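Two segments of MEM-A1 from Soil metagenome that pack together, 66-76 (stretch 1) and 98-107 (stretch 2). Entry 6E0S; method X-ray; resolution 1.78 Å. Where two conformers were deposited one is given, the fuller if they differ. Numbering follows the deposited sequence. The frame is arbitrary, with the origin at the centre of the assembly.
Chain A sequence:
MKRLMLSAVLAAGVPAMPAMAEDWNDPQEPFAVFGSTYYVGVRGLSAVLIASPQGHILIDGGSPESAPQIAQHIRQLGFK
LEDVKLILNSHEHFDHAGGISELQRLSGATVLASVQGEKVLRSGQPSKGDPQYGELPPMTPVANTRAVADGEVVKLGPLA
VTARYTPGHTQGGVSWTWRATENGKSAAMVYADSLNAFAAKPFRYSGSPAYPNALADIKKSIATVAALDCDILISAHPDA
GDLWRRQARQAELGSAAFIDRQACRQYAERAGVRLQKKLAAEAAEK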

# COMPACT_ATOMS: atom_id res chain seq x y z
N SER A 66 -11.04 8.00 5.65
CA SER A 66 -9.78 7.83 6.38
C SER A 66 -8.96 9.10 6.37
O SER A 66 -8.21 9.35 7.32
N ALA A 67 -9.03 9.88 5.29
CA ALA A 67 -8.10 10.99 5.12
C ALA A 67 -8.05 11.94 6.33
O ALA A 67 -6.95 12.23 6.80
N PRO A 68 -9.16 12.41 6.89
CA PRO A 68 -9.02 13.31 8.06
C PRO A 68 -8.43 12.62 9.28
O PRO A 68 -7.71 13.28 10.05
N GLN A 69 -8.67 11.32 9.46
CA GLN A 69 -8.05 10.58 10.57
C GLN A 69 -6.54 10.45 10.37
O GLN A 69 -5.77 10.56 11.33
N ILE A 70 -6.11 10.20 9.13
CA ILE A 70 -4.67 10.10 8.85
C ILE A 70 -4.00 11.44 9.11
O ILE A 70 -2.92 11.52 9.72
N ALA A 71 -4.66 12.52 8.69
CA ALA A 71 -4.12 13.84 8.97
C ALA A 71 -4.01 14.08 10.47
O ALA A 71 -2.97 14.54 10.97
N GLN A 72 -5.08 13.78 11.20
CA GLN A 72 -5.04 13.96 12.63
C GLN A 72 -3.96 13.10 13.27
O GLN A 72 -3.27 13.56 14.19
N HIS A 73 -3.75 11.88 12.77
CA HIS A 73 -2.71 11.02 13.30
C HIS A 73 -1.32 11.62 13.07
O HIS A 73 -0.46 11.60 13.97
N ILE A 74 -1.08 12.14 11.86
CA ILE A 74 0.18 12.82 11.56
C ILE A 74 0.41 13.98 12.54
O ILE A 74 1.48 14.08 13.16
N ARG A 75 -0.60 14.84 12.73
CA ARG A 75 -0.45 15.99 13.62
C ARG A 75 -0.27 15.55 15.07
O ARG A 75 0.53 16.12 15.82
N GLN A 76 -1.01 14.52 15.46
CA GLN A 76 -0.96 14.05 16.84
C GLN A 76 0.46 13.63 17.20
O GLN A 76 0.91 13.87 18.33
N GLY A 98 -8.54 6.61 -2.13
CA GLY A 98 -9.66 7.55 -2.09
C GLY A 98 -9.42 8.76 -1.20
O GLY A 98 -9.98 9.84 -1.44
N GLY A 99 -8.61 8.60 -0.15
CA GLY A 99 -8.25 9.71 0.71
C GLY A 99 -7.11 10.58 0.20
O GLY A 99 -6.76 11.60 0.82
N ILE A 100 -6.53 10.22 -0.93
CA ILE A 100 -5.30 10.90 -1.35
C ILE A 100 -5.57 12.35 -1.76
O ILE A 100 -4.78 13.25 -1.45
N SER A 101 -6.68 12.60 -2.45
CA SER A 101 -6.98 13.96 -2.89
C SER A 101 -7.03 14.95 -1.71
O SER A 101 -6.45 16.04 -1.78
N GLU A 102 -7.66 14.55 -0.61
CA GLU A 102 -7.76 15.45 0.54
C GLU A 102 -6.41 15.62 1.23
O GLU A 102 -6.05 16.72 1.66
N LEU A 103 -5.67 14.53 1.37
CA LEU A 103 -4.35 14.62 2.00
C LEU A 103 -3.41 15.45 1.14
O LEU A 103 -2.59 16.21 1.66
N GLN A 104 -3.52 15.33 -0.17
CA GLN A 104 -2.76 16.23 -1.04
C GLN A 104 -3.20 17.69 -0.88
O GLN A 104 -2.36 18.60 -0.89
N ARG A 105 -4.51 17.92 -0.70
CA ARG A 105 -4.99 19.30 -0.48
C ARG A 105 -4.40 19.90 0.80
O ARG A 105 -4.09 21.11 0.85
N LEU A 106 -4.29 19.10 1.86
CA LEU A 106 -3.77 19.59 3.14
C LEU A 106 -2.27 19.86 3.09
O LEU A 106 -1.77 20.71 3.82
N SER A 107 -1.54 19.12 2.25
CA SER A 107 -0.08 19.08 2.30
C SER A 107 0.61 19.85 1.19
O SER A 107 1.71 20.36 1.41

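The backbones of these two segments come closest where side chains are smallest: the CA atoms of Ala67 and Gly99 lie 4.6 Å apart, and the methyl CB of Ala67 rests 3.4 Å from the carbonyl O of Gly99. The general principle is that close approach demands small residues, and here the coordinates make the point directly, since an ideal CB built on Gly99 would fall only 3.1 Å from Ala67 CB. Gly99 O also accepts a backbone hydrogen bond from Leu103 N (3.2 Å).

From this point the helices, which cross at -40°, are bridged by larger side chains. Leu103 (chi1 m, chi2 t) points toward the first helix and gives the most area to the contact. Its CD2 sits 3.8 Å from Ala67 O and 4.1 Å from Ala71 CB, while its CD1 meets CG2 of Ile70 (m, t) at 4.0 Å. Leu103 thus fills the space left by two alanines one turn apart. One turn further along, Leu106, also m, t, places CD1 3.6 Å from Ala71 CB. Ile74 points toward the second segment, but its CD1 stays 4.7 Å from Leu103 CD2.

No hydrogen bond joins the two segments. Glu102 (t, p) sets its CG 3.9 Å from Ala67 CB, yet its carboxylate finds a partner within its own helix, turning to Arg105 in a salt bridge, with Arg105 NE to Glu102 OE1 and Arg105 NH2 to Glu102 OE2 both 2.9 Å. The CA-to-CB bond of Arg75 points sideways to the second segment, but its extended chain (m, t, t) brings NH2 to 4.0 Å from Leu106 CD1, with the guanidinium oblique to that methyl. Ser107 OG donates to Leu103 O at 2.8 Å, remaining outside the interface.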

# COMPACT_ATOMS: atom_id res chain seq x y z
CB SER A 66 -8.91 6.72 5.76
OG SER A 66 -9.66 5.59 5.41
CB ALA A 67 -8.43 11.72 3.81
CB PRO A 68 -10.45 13.80 8.32
CG PRO A 68 -11.31 12.83 7.62
CD PRO A 68 -10.55 12.36 6.43
CB GLN A 69 -8.69 9.19 10.71
CG GLN A 69 -10.18 9.23 11.01
CD GLN A 69 -10.75 7.84 11.20
OE1 GLN A 69 -10.60 7.25 12.27
NE2 GLN A 69 -11.39 7.31 10.16
CB ILE A 70 -4.42 9.62 7.41
CG1 ILE A 70 -4.85 8.13 7.26
CG2 ILE A 70 -2.91 9.81 6.98
CD1 ILE A 70 -5.11 7.70 5.80
CB ALA A 71 -5.00 14.91 8.31
CB GLN A 72 -6.42 13.69 13.22
CG GLN A 72 -7.38 14.83 12.90
CD GLN A 72 -8.79 14.38 12.57
OE1 GLN A 72 -9.16 13.24 12.83
NE2 GLN A 72 -9.58 15.29 11.99
CB HIS A 73 -2.80 9.64 12.63
CG HIS A 73 -3.99 8.85 13.08
ND1 HIS A 73 -4.50 7.80 12.35
CD2 HIS A 73 -4.79 8.98 14.16
CE1 HIS A 73 -5.55 7.30 12.98
NE2 HIS A 73 -5.76 8.01 14.07
CB ILE A 74 0.19 13.28 10.09
CG1 ILE A 74 0.25 12.05 9.17
CG2 ILE A 74 1.40 14.20 9.78
CD1 ILE A 74 -0.12 12.36 7.66
CB ARG A 75 -1.67 16.91 13.53
CG ARG A 75 -1.99 17.50 12.17
CD ARG A 75 -3.11 18.55 12.27
NE ARG A 75 -3.62 18.87 10.95
CZ ARG A 75 -4.77 18.43 10.45
NH1 ARG A 75 -5.58 17.67 11.19
NH2 ARG A 75 -5.15 18.80 9.22
CB GLN A 76 -1.94 12.89 17.00
CG GLN A 76 -1.96 12.20 18.31
CD GLN A 76 -2.98 11.06 18.31
OE1 GLN A 76 -3.75 10.89 17.35
NE2 GLN A 76 -3.00 10.30 19.39
CB ILE A 100 -4.62 10.11 -2.47
CG1 ILE A 100 -4.02 8.82 -1.88
CG2 ILE A 100 -3.58 11.03 -3.20
CD1 ILE A 100 -3.22 7.99 -2.88
CB SER A 101 -8.29 13.92 -3.68
OG SER A 101 -9.05 15.07 -3.53
CB GLU A 102 -8.81 14.92 1.50
CG GLU A 102 -8.78 15.54 2.92
CD GLU A 102 -9.20 17.01 2.96
OE1 GLU A 102 -9.67 17.55 1.93
OE2 GLU A 102 -9.05 17.64 4.03
CB LEU A 103 -3.79 13.21 2.25
CG LEU A 103 -4.41 12.55 3.48
CD1 LEU A 103 -4.26 11.04 3.43
CD2 LEU A 103 -3.79 13.06 4.80
CB GLN A 104 -2.90 15.80 -2.50
CG GLN A 104 -2.14 16.71 -3.43
CD GLN A 104 -2.48 16.48 -4.85
OE1 GLN A 104 -3.66 16.57 -5.23
NE2 GLN A 104 -1.48 16.14 -5.68
CB ARG A 105 -6.53 19.32 -0.41
CG ARG A 105 -7.09 20.72 -0.24
CD ARG A 105 -8.58 20.72 0.10
NE ARG A 105 -8.86 20.25 1.46
CZ ARG A 105 -8.75 21.02 2.54
NH1 ARG A 105 -8.36 22.28 2.39
NH2 ARG A 105 -9.01 20.54 3.75
CB LEU A 106 -4.08 18.58 4.25
CG LEU A 106 -5.54 18.38 4.67
CD1 LEU A 106 -5.70 17.17 5.61
CD2 LEU A 106 -6.08 19.62 5.34
CB SER A 107 0.41 17.63 2.25
OG SER A 107 0.00 16.99 1.06